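Side-chain contacts in Alpha/beta hydrolase (PDB 2QJW), which is of unproven function but probably acts as a hydrolase of the alpha/beta superfamily, with a putative nucleophile and catalytic triad: residues A89-S92 against L93-T97; E131-A135 against A136-A140; A140-A144 against R145-L149. All coordinates share one frame; numbering follows the deposited sequence. Where two conformers were deposited one is given.

Contact 1 (A89-S92 against L93-T97); sequences AQVS and LQVPT
V91 and V95 meet at a slant near the C-terminal end of helix 83-92, their CG1 methyls 4.1 Å apart. The helix is the one that follows the putative nucleophile elbow of the alpha/beta-hydrolase fold, and residues 93-97 lead from it into strand 99-103. The V91 torsion (chi1 167°) places CG1 on the side of V95. The side chain also lies against A67 of helix 56-71 and L78 of strand 76-81.

Q90 runs alongside L93, their tips on the same side. The Q90 chain bends at chi2 (-65°), and its amide runs beside the leucine. OE1 comes within 3.1 Å of L93 CD1, a close approach of an oxygen to a methyl group. The other end of the amide, NE2, is bound to A114 O.

Backbone bonds join the helix to the residues after it. L93 N bonds to Q90 O and Q94 N to V91 O. V91 O also takes a weak bond from V95 N. Water 1 joins Q90 O to Q94 OE1.

T97 returns to the helix end and lays CB and both branches along S92. Its OG1 lies 3.3 Å from S92 CA and bonds to V95 O. The serine hydroxyl turns back up the helix. It is hydrogen-bonded to A118 N, and S92 OG also donates to A89 O over 2.7 Å, in the carbonyl plane and on a lone pair.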
loop_
_atom_site.group_PDB
_atom_site.type_symbol
_atom_site.label_atom_id
_atom_site.label_comp_id
_atom_site.label_asym_id
_atom_site.label_seq_id
_atom_site.Cartn_x
_atom_site.Cartn_y
_atom_site.Cartn_z
ATOM N N ALA A 89 -4.558 1.443 -18.527
ATOM C CA ALA A 89 -3.192 1.862 -18.693
ATOM C C ALA A 89 -2.846 2.210 -20.142
ATOM O O ALA A 89 -2.306 3.257 -20.394
ATOM C CB ALA A 89 -2.244 0.776 -18.109
ATOM N N GLN A 90 -3.227 1.381 -21.069
ATOM C CA GLN A 90 -2.920 1.634 -22.480
ATOM C C GLN A 90 -3.629 2.928 -22.962
ATOM O O GLN A 90 -2.997 3.741 -23.650
ATOM C CB GLN A 90 -3.284 0.451 -23.387
ATOM C CG GLN A 90 -2.559 -0.828 -23.078
ATOM C CD GLN A 90 -1.058 -0.746 -23.315
ATOM O OE1 GLN A 90 -0.550 0.142 -23.988
ATOM N NE2 GLN A 90 -0.351 -1.684 -22.766
ATOM N N VAL A 91 -4.873 3.120 -22.519
ATOM C CA VAL A 91 -5.637 4.294 -22.930
ATOM C C VAL A 91 -5.038 5.556 -22.368
ATOM O O VAL A 91 -5.097 6.599 -23.021
ATOM C CB VAL A 91 -7.155 4.127 -22.609
ATOM C CG1 VAL A 91 -7.938 5.479 -22.723
ATOM C CG2 VAL A 91 -7.711 3.038 -23.534
ATOM N N SER A 92 -4.389 5.516 -21.184
ATOM C CA SER A 92 -3.781 6.719 -20.644
ATOM C C SER A 92 -2.680 7.300 -21.552
ATOM O O SER A 92 -2.365 8.464 -21.421
ATOM C CB SER A 92 -3.177 6.490 -19.252
ATOM O OG SER A 92 -2.021 5.666 -19.278
ATOM N N LEU A 93 -2.119 6.448 -22.407
ATOM C CA LEU A 93 -1.087 6.760 -23.395
ATOM C C LEU A 93 -1.657 7.557 -24.566
ATOM O O LEU A 93 -0.868 8.193 -25.287
ATOM C CB LEU A 93 -0.458 5.491 -23.956
ATOM C CG LEU A 93 0.194 4.383 -23.062
ATOM C CD1 LEU A 93 0.425 3.066 -23.831
ATOM C CD2 LEU A 93 1.448 4.891 -22.516
ATOM N N GLN A 94 -2.987 7.555 -24.701
ATOM C CA GLN A 94 -3.689 8.173 -25.835
ATOM C C GLN A 94 -4.604 9.343 -25.546
ATOM O O GLN A 94 -5.049 9.996 -26.493
ATOM C CB GLN A 94 -4.510 7.041 -26.497
ATOM C CG GLN A 94 -3.606 5.999 -27.108
ATOM C CD GLN A 94 -4.317 5.132 -28.157
ATOM O OE1 GLN A 94 -4.352 3.921 -28.043
ATOM N NE2 GLN A 94 -4.917 5.775 -29.155
ATOM N N VAL A 95 -4.915 9.583 -24.272
ATOM C CA VAL A 95 -5.764 10.651 -23.831
ATOM C C VAL A 95 -5.109 11.333 -22.610
ATOM O O VAL A 95 -4.363 10.694 -21.884
ATOM C CB VAL A 95 -7.217 10.128 -23.489
ATOM C CG1 VAL A 95 -7.309 9.528 -22.078
ATOM C CG2 VAL A 95 -8.235 11.225 -23.648
ATOM N N PRO A 96 -5.330 12.625 -22.387
ATOM C CA PRO A 96 -4.714 13.191 -21.159
ATOM C C PRO A 96 -5.474 12.645 -19.949
ATOM O O PRO A 96 -6.679 12.860 -19.808
ATOM C CB PRO A 96 -4.840 14.690 -21.342
ATOM C CG PRO A 96 -5.907 14.897 -22.325
ATOM C CD PRO A 96 -6.017 13.684 -23.174
ATOM N N THR A 97 -4.734 11.945 -19.101
ATOM C CA THR A 97 -5.276 11.226 -17.964
ATOM C C THR A 97 -4.703 11.823 -16.710
ATOM O O THR A 97 -3.516 12.057 -16.630
ATOM C CB THR A 97 -4.902 9.742 -18.131
ATOM O OG1 THR A 97 -5.416 9.269 -19.377
ATOM C CG2 THR A 97 -5.455 8.888 -16.971
HETATM O O HOH W 1 -2.179 2.850 -26.192
HETATM O O HOH W 2 -2.126 11.193 -19.803
#

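Contact 2 (E131-A135 against A136-A140); sequences ELIPA and ADVIA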
loop_
_atom_site.group_PDB
_atom_site.type_symbol
_atom_site.label_atom_id
_atom_site.label_comp_id
_atom_site.label_asym_id
_atom_site.label_seq_id
_atom_site.Cartn_x
_atom_site.Cartn_y
_atom_site.Cartn_z
ATOM N N GLU A 131 -2.196 -16.115 -8.928
ATOM C CA GLU A 131 -1.783 -17.295 -9.709
ATOM C C GLU A 131 -1.545 -16.991 -11.185
ATOM O O GLU A 131 -0.826 -17.766 -11.874
ATOM C CB GLU A 131 -2.826 -18.429 -9.559
ATOM C CG GLU A 131 -4.191 -18.117 -10.212
ATOM C CD GLU A 131 -5.282 -19.153 -10.055
ATOM O OE1 GLU A 131 -5.276 -19.881 -9.077
ATOM O OE2 GLU A 131 -6.176 -19.192 -10.933
ATOM N N LEU A 132 -2.141 -15.907 -11.694
ATOM C CA LEU A 132 -2.082 -15.543 -13.122
ATOM C C LEU A 132 -1.032 -14.498 -13.511
ATOM O O LEU A 132 -0.464 -14.532 -14.612
ATOM C CB LEU A 132 -3.453 -15.017 -13.564
ATOM C CG LEU A 132 -4.608 -16.003 -13.491
ATOM C CD1 LEU A 132 -5.952 -15.301 -13.877
ATOM C CD2 LEU A 132 -4.407 -17.261 -14.367
ATOM N N ILE A 133 -0.802 -13.553 -12.603
ATOM C CA ILE A 133 0.114 -12.473 -12.815
ATOM C C ILE A 133 1.055 -12.530 -11.632
ATOM O O ILE A 133 0.749 -12.007 -10.588
ATOM C CB ILE A 133 -0.635 -11.101 -12.834
ATOM C CG1 ILE A 133 -1.809 -11.142 -13.808
ATOM C CG2 ILE A 133 0.389 -9.978 -13.139
ATOM C CD1 ILE A 133 -2.888 -10.050 -13.549
ATOM N N PRO A 134 2.224 -13.142 -11.816
ATOM C CA PRO A 134 3.172 -13.228 -10.679
ATOM C C PRO A 134 3.430 -11.874 -10.049
ATOM O O PRO A 134 3.726 -10.888 -10.761
ATOM C CB PRO A 134 4.433 -13.805 -11.343
ATOM C CG PRO A 134 3.925 -14.631 -12.487
ATOM C CD PRO A 134 2.769 -13.804 -13.022
ATOM N N ALA A 135 3.411 -11.831 -8.728
ATOM C CA ALA A 135 3.642 -10.561 -8.025
ATOM C C ALA A 135 4.949 -9.915 -8.474
ATOM O O ALA A 135 5.058 -8.687 -8.595
ATOM C CB ALA A 135 3.671 -10.775 -6.518
ATOM N N ALA A 136 6.017 -10.681 -8.706
ATOM C CA ALA A 136 7.296 -10.150 -9.111
ATOM C C ALA A 136 7.207 -9.339 -10.393
ATOM O O ALA A 136 7.906 -8.334 -10.545
ATOM C CB ALA A 136 8.352 -11.280 -9.272
ATOM N N ASP A 137 6.302 -9.720 -11.275
ATOM C CA ASP A 137 6.151 -9.053 -12.566
ATOM C C ASP A 137 5.594 -7.648 -12.339
ATOM O O ASP A 137 6.049 -6.689 -12.977
ATOM C CB ASP A 137 5.259 -9.855 -13.521
ATOM C CG ASP A 137 5.923 -11.149 -14.031
ATOM O OD1 ASP A 137 7.115 -11.374 -13.748
ATOM O OD2 ASP A 137 5.205 -11.846 -14.740
ATOM N N VAL A 138 4.594 -7.535 -11.451
ATOM C CA VAL A 138 3.997 -6.212 -11.124
ATOM C C VAL A 138 4.923 -5.381 -10.269
ATOM O O VAL A 138 5.101 -4.171 -10.496
ATOM C CB VAL A 138 2.652 -6.432 -10.445
ATOM C CG1 VAL A 138 2.041 -5.090 -9.929
ATOM C CG2 VAL A 138 1.676 -7.096 -11.408
ATOM N N ILE A 139 5.646 -5.998 -9.340
ATOM C CA ILE A 139 6.650 -5.327 -8.569
ATOM C C ILE A 139 7.688 -4.717 -9.528
ATOM O O ILE A 139 8.044 -3.529 -9.422
ATOM C CB ILE A 139 7.350 -6.287 -7.561
ATOM C CG1 ILE A 139 6.319 -6.611 -6.452
ATOM C CG2 ILE A 139 8.676 -5.663 -7.065
ATOM C CD1 ILE A 139 6.630 -7.935 -5.679
ATOM N N ALA A 140 8.170 -5.472 -10.539
ATOM C CA ALA A 140 9.185 -4.918 -11.464
ATOM C C ALA A 140 8.623 -3.748 -12.295
ATOM O O ALA A 140 9.297 -2.759 -12.537
ATOM C CB ALA A 140 9.791 -6.003 -12.361
#
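D137 folds its side chain back over P134, at the first turn of helix 135-145. Its CB lies 3.3 Å from P134 O. A chi1 of -71° sets CG on the backbone-N side, which brings OD2 against the proline ring. The carboxyl carbon, CG, is 4.1 Å from P134 CB. At the tip, OD2 rests against the ring carbons of P134; CD is the nearest, at 3.6 Å, and CG and CB follow. This is a van der Waals contact between an oxygen and ring carbons. The aspartate side chain also touches T107 and K108.

P134 holds the N-cap position. Its carbonyl O accepts from D137 N over 2.9 Å. The carboxylate sits at the N-terminal end of the helix, where the helix dipole would probably stabilise its negative charge. The loop 131-134 comes after strand 122-127 of the alpha/beta-hydrolase fold. It directly follows D130, the acid of a putative Ser-His-Asp triad, whose OD1 accepts from the backbone N of both L132 and I133, while I133 also packs on H156, the presumed triad histidine.

On the buried side, I133 CG2 meets V138 CG2 at 3.6 Å, the two side chains crossing at a slant. One turn on, I139 N bonds to A135 O. I139 bends CG1 beside the same carbonyl, 3.2 Å from A135 O. Its CD1 reaches A135 CB at 4.2 Å, and the side chain also packs on I139 of the second subunit.

Contact 3 (A140-A144 against R145-L149); sequences AWAQA and RSARL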
loop_
_atom_site.group_PDB
_atom_site.type_symbol
_atom_site.label_atom_id
_atom_site.label_comp_id
_atom_site.label_asym_id
_atom_site.label_seq_id
_atom_site.Cartn_x
_atom_site.Cartn_y
_atom_site.Cartn_z
ATOM N N ALA A 140 8.170 -5.472 -10.539
ATOM C CA ALA A 140 9.185 -4.918 -11.464
ATOM C C ALA A 140 8.623 -3.748 -12.295
ATOM O O ALA A 140 9.297 -2.759 -12.537
ATOM C CB ALA A 140 9.791 -6.003 -12.361
ATOM N N TRP A 141 7.392 -3.878 -12.765
ATOM C CA TRP A 141 6.771 -2.852 -13.579
ATOM C C TRP A 141 6.588 -1.603 -12.762
ATOM O O TRP A 141 6.918 -0.475 -13.209
ATOM C CB TRP A 141 5.405 -3.369 -14.057
ATOM C CG TRP A 141 4.714 -2.550 -15.101
ATOM C CD1 TRP A 141 4.894 -2.620 -16.437
ATOM C CD2 TRP A 141 3.868 -1.414 -14.874
ATOM N NE1 TRP A 141 4.169 -1.642 -17.067
ATOM C CE2 TRP A 141 3.506 -0.909 -16.116
ATOM C CE3 TRP A 141 3.325 -0.807 -13.729
ATOM C CZ2 TRP A 141 2.658 0.213 -16.254
ATOM C CZ3 TRP A 141 2.485 0.282 -13.869
ATOM C CH2 TRP A 141 2.145 0.767 -15.104
ATOM N N ALA A 142 6.088 -1.754 -11.525
ATOM C CA ALA A 142 5.913 -0.618 -10.661
ATOM C C ALA A 142 7.229 0.035 -10.243
ATOM O O ALA A 142 7.359 1.269 -10.172
ATOM C CB ALA A 142 5.115 -1.038 -9.406
ATOM N N GLN A 143 8.228 -0.786 -9.927
ATOM C CA GLN A 143 9.555 -0.283 -9.493
ATOM C C GLN A 143 10.188 0.622 -10.576
ATOM O O GLN A 143 10.792 1.665 -10.275
ATOM C CB GLN A 143 10.476 -1.430 -9.114
ATOM C CG GLN A 143 11.815 -0.979 -8.524
ATOM C CD GLN A 143 12.456 -2.031 -7.644
ATOM O OE1 GLN A 143 12.204 -3.217 -7.779
ATOM N NE2 GLN A 143 13.289 -1.582 -6.715
ATOM N N ALA A 144 10.010 0.233 -11.834
ATOM C CA ALA A 144 10.612 0.988 -12.963
ATOM C C ALA A 144 10.054 2.390 -13.050
ATOM O O ALA A 144 10.701 3.312 -13.537
ATOM C CB ALA A 144 10.381 0.223 -14.287
ATOM N N ARG A 145 8.817 2.557 -12.593
ATOM C CA ARG A 145 8.068 3.794 -12.689
ATOM C C ARG A 145 7.838 4.464 -11.313
ATOM O O ARG A 145 7.236 5.541 -11.192
ATOM C CB ARG A 145 6.671 3.456 -13.276
ATOM C CG ARG A 145 6.751 2.977 -14.728
ATOM C CD ARG A 145 5.451 2.344 -15.191
ATOM N NE ARG A 145 5.565 1.902 -16.579
ATOM C CZ ARG A 145 6.261 0.849 -16.999
ATOM N NH1 ARG A 145 6.881 0.024 -16.146
ATOM N NH2 ARG A 145 6.330 0.621 -18.316
ATOM N N SER A 146 8.435 3.877 -10.257
ATOM C CA SER A 146 8.194 4.268 -8.876
ATOM C C SER A 146 6.685 4.452 -8.626
ATOM O O SER A 146 6.301 5.309 -7.880
ATOM C CB SER A 146 8.976 5.525 -8.505
ATOM O OG SER A 146 10.381 5.318 -8.724
ATOM N N ALA A 147 5.812 3.563 -9.158
ATOM C CA ALA A 147 4.378 3.663 -8.945
ATOM C C ALA A 147 4.062 3.205 -7.556
ATOM O O ALA A 147 4.766 2.353 -6.998
ATOM C CB ALA A 147 3.613 2.755 -9.897
ATOM N N ARG A 148 3.086 3.824 -6.899
ATOM C CA ARG A 148 2.655 3.377 -5.580
ATOM C C ARG A 148 2.123 1.957 -5.773
ATOM O O ARG A 148 1.335 1.702 -6.668
ATOM C CB ARG A 148 1.640 4.283 -4.900
ATOM C CG ARG A 148 1.328 3.911 -3.453
ATOM C CD ARG A 148 0.491 4.929 -2.760
ATOM N NE ARG A 148 1.224 6.183 -2.702
ATOM C CZ ARG A 148 0.822 7.279 -2.069
ATOM N NH1 ARG A 148 -0.315 7.311 -1.395
ATOM N NH2 ARG A 148 1.549 8.385 -2.183
ATOM N N LEU A 149 2.539 1.081 -4.864
ATOM C CA LEU A 149 2.175 -0.347 -4.932
ATOM C C LEU A 149 1.799 -0.851 -3.574
ATOM O O LEU A 149 2.576 -0.770 -2.649
ATOM C CB LEU A 149 3.310 -1.183 -5.479
ATOM C CG LEU A 149 3.086 -2.702 -5.588
ATOM C CD1 LEU A 149 1.890 -3.079 -6.405
ATOM C CD2 LEU A 149 4.361 -3.325 -6.216
HETATM O O HOH W 3 11.598 2.833 -8.033
#
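R145 lays its guanidinium flat over one face of the W141 indole, with the planes only 7° apart. This is the tight part of the contact. R145 CZ stands 3.5 Å from the centroid of the five-membered ring, a cation-pi arrangement. R145 CD sits 3.6 Å from the centroid of the six-membered ring and makes a CH-pi contact. The arginine chain is extended from CG to NE, which brings CD over the six-membered ring and CZ over the five-membered ring.

R145 NH1 also donates to W141 O over 3.0 Å. The oxygen lies in the guanidinium plane, at its edge. The same residue thus offers its ring and its carbonyl to one arginine. W141 NE1 bonds to L115 O, and R145 NH2 forms a salt bridge with D116.

A142 CB packs on A147 CB and, at 4.0 Å, on L149 CD2. Here the chain passes from helix 135-145 to strand 148-152, closing a beta-alpha-beta unit with strand 122-127. L149 pairs with a strand of the second subunit in an antiparallel ladder. S146 takes a positive phi (45°) in a Schellman motif. A142 O accepts hydrogen bonds from both A147 N, at 2.9 Å, and R145 N, which come in on opposite faces.

The partly exposed S146 is the looser, more polar side. S146 N makes a weak bond to Q143 O, and water 3 links that oxygen to S146 OG. The hydroxyl also bonds to H129 of the second subunit.

For R145, by contrast, the stack, edge bond and salt bridge together fix the rotation of the guanidinium, and its positive charge is probably balanced by D116.

Contacts 2 and 3 share A140 and lie on helix 135-145, at its start and its end; their centres are 12 Å apart. They meet through L149: its CD2 is 3.8 Å from I139 CG1, and its CD1 is 4.1 Å from V138 CG1. Contact 1 stands apart. Its centre is 22 Å from that of contact 2 and 17 Å from that of contact 3, with nearest atoms about 5 Å apart in the latter case. The loop residues L115, D116 and A117 touch both contacts 1 and 3. Contact 2 lies beside the putative triad of S82, D130 and H156; contact 1 lies at the C-terminal end of helix 83-92, which follows S82.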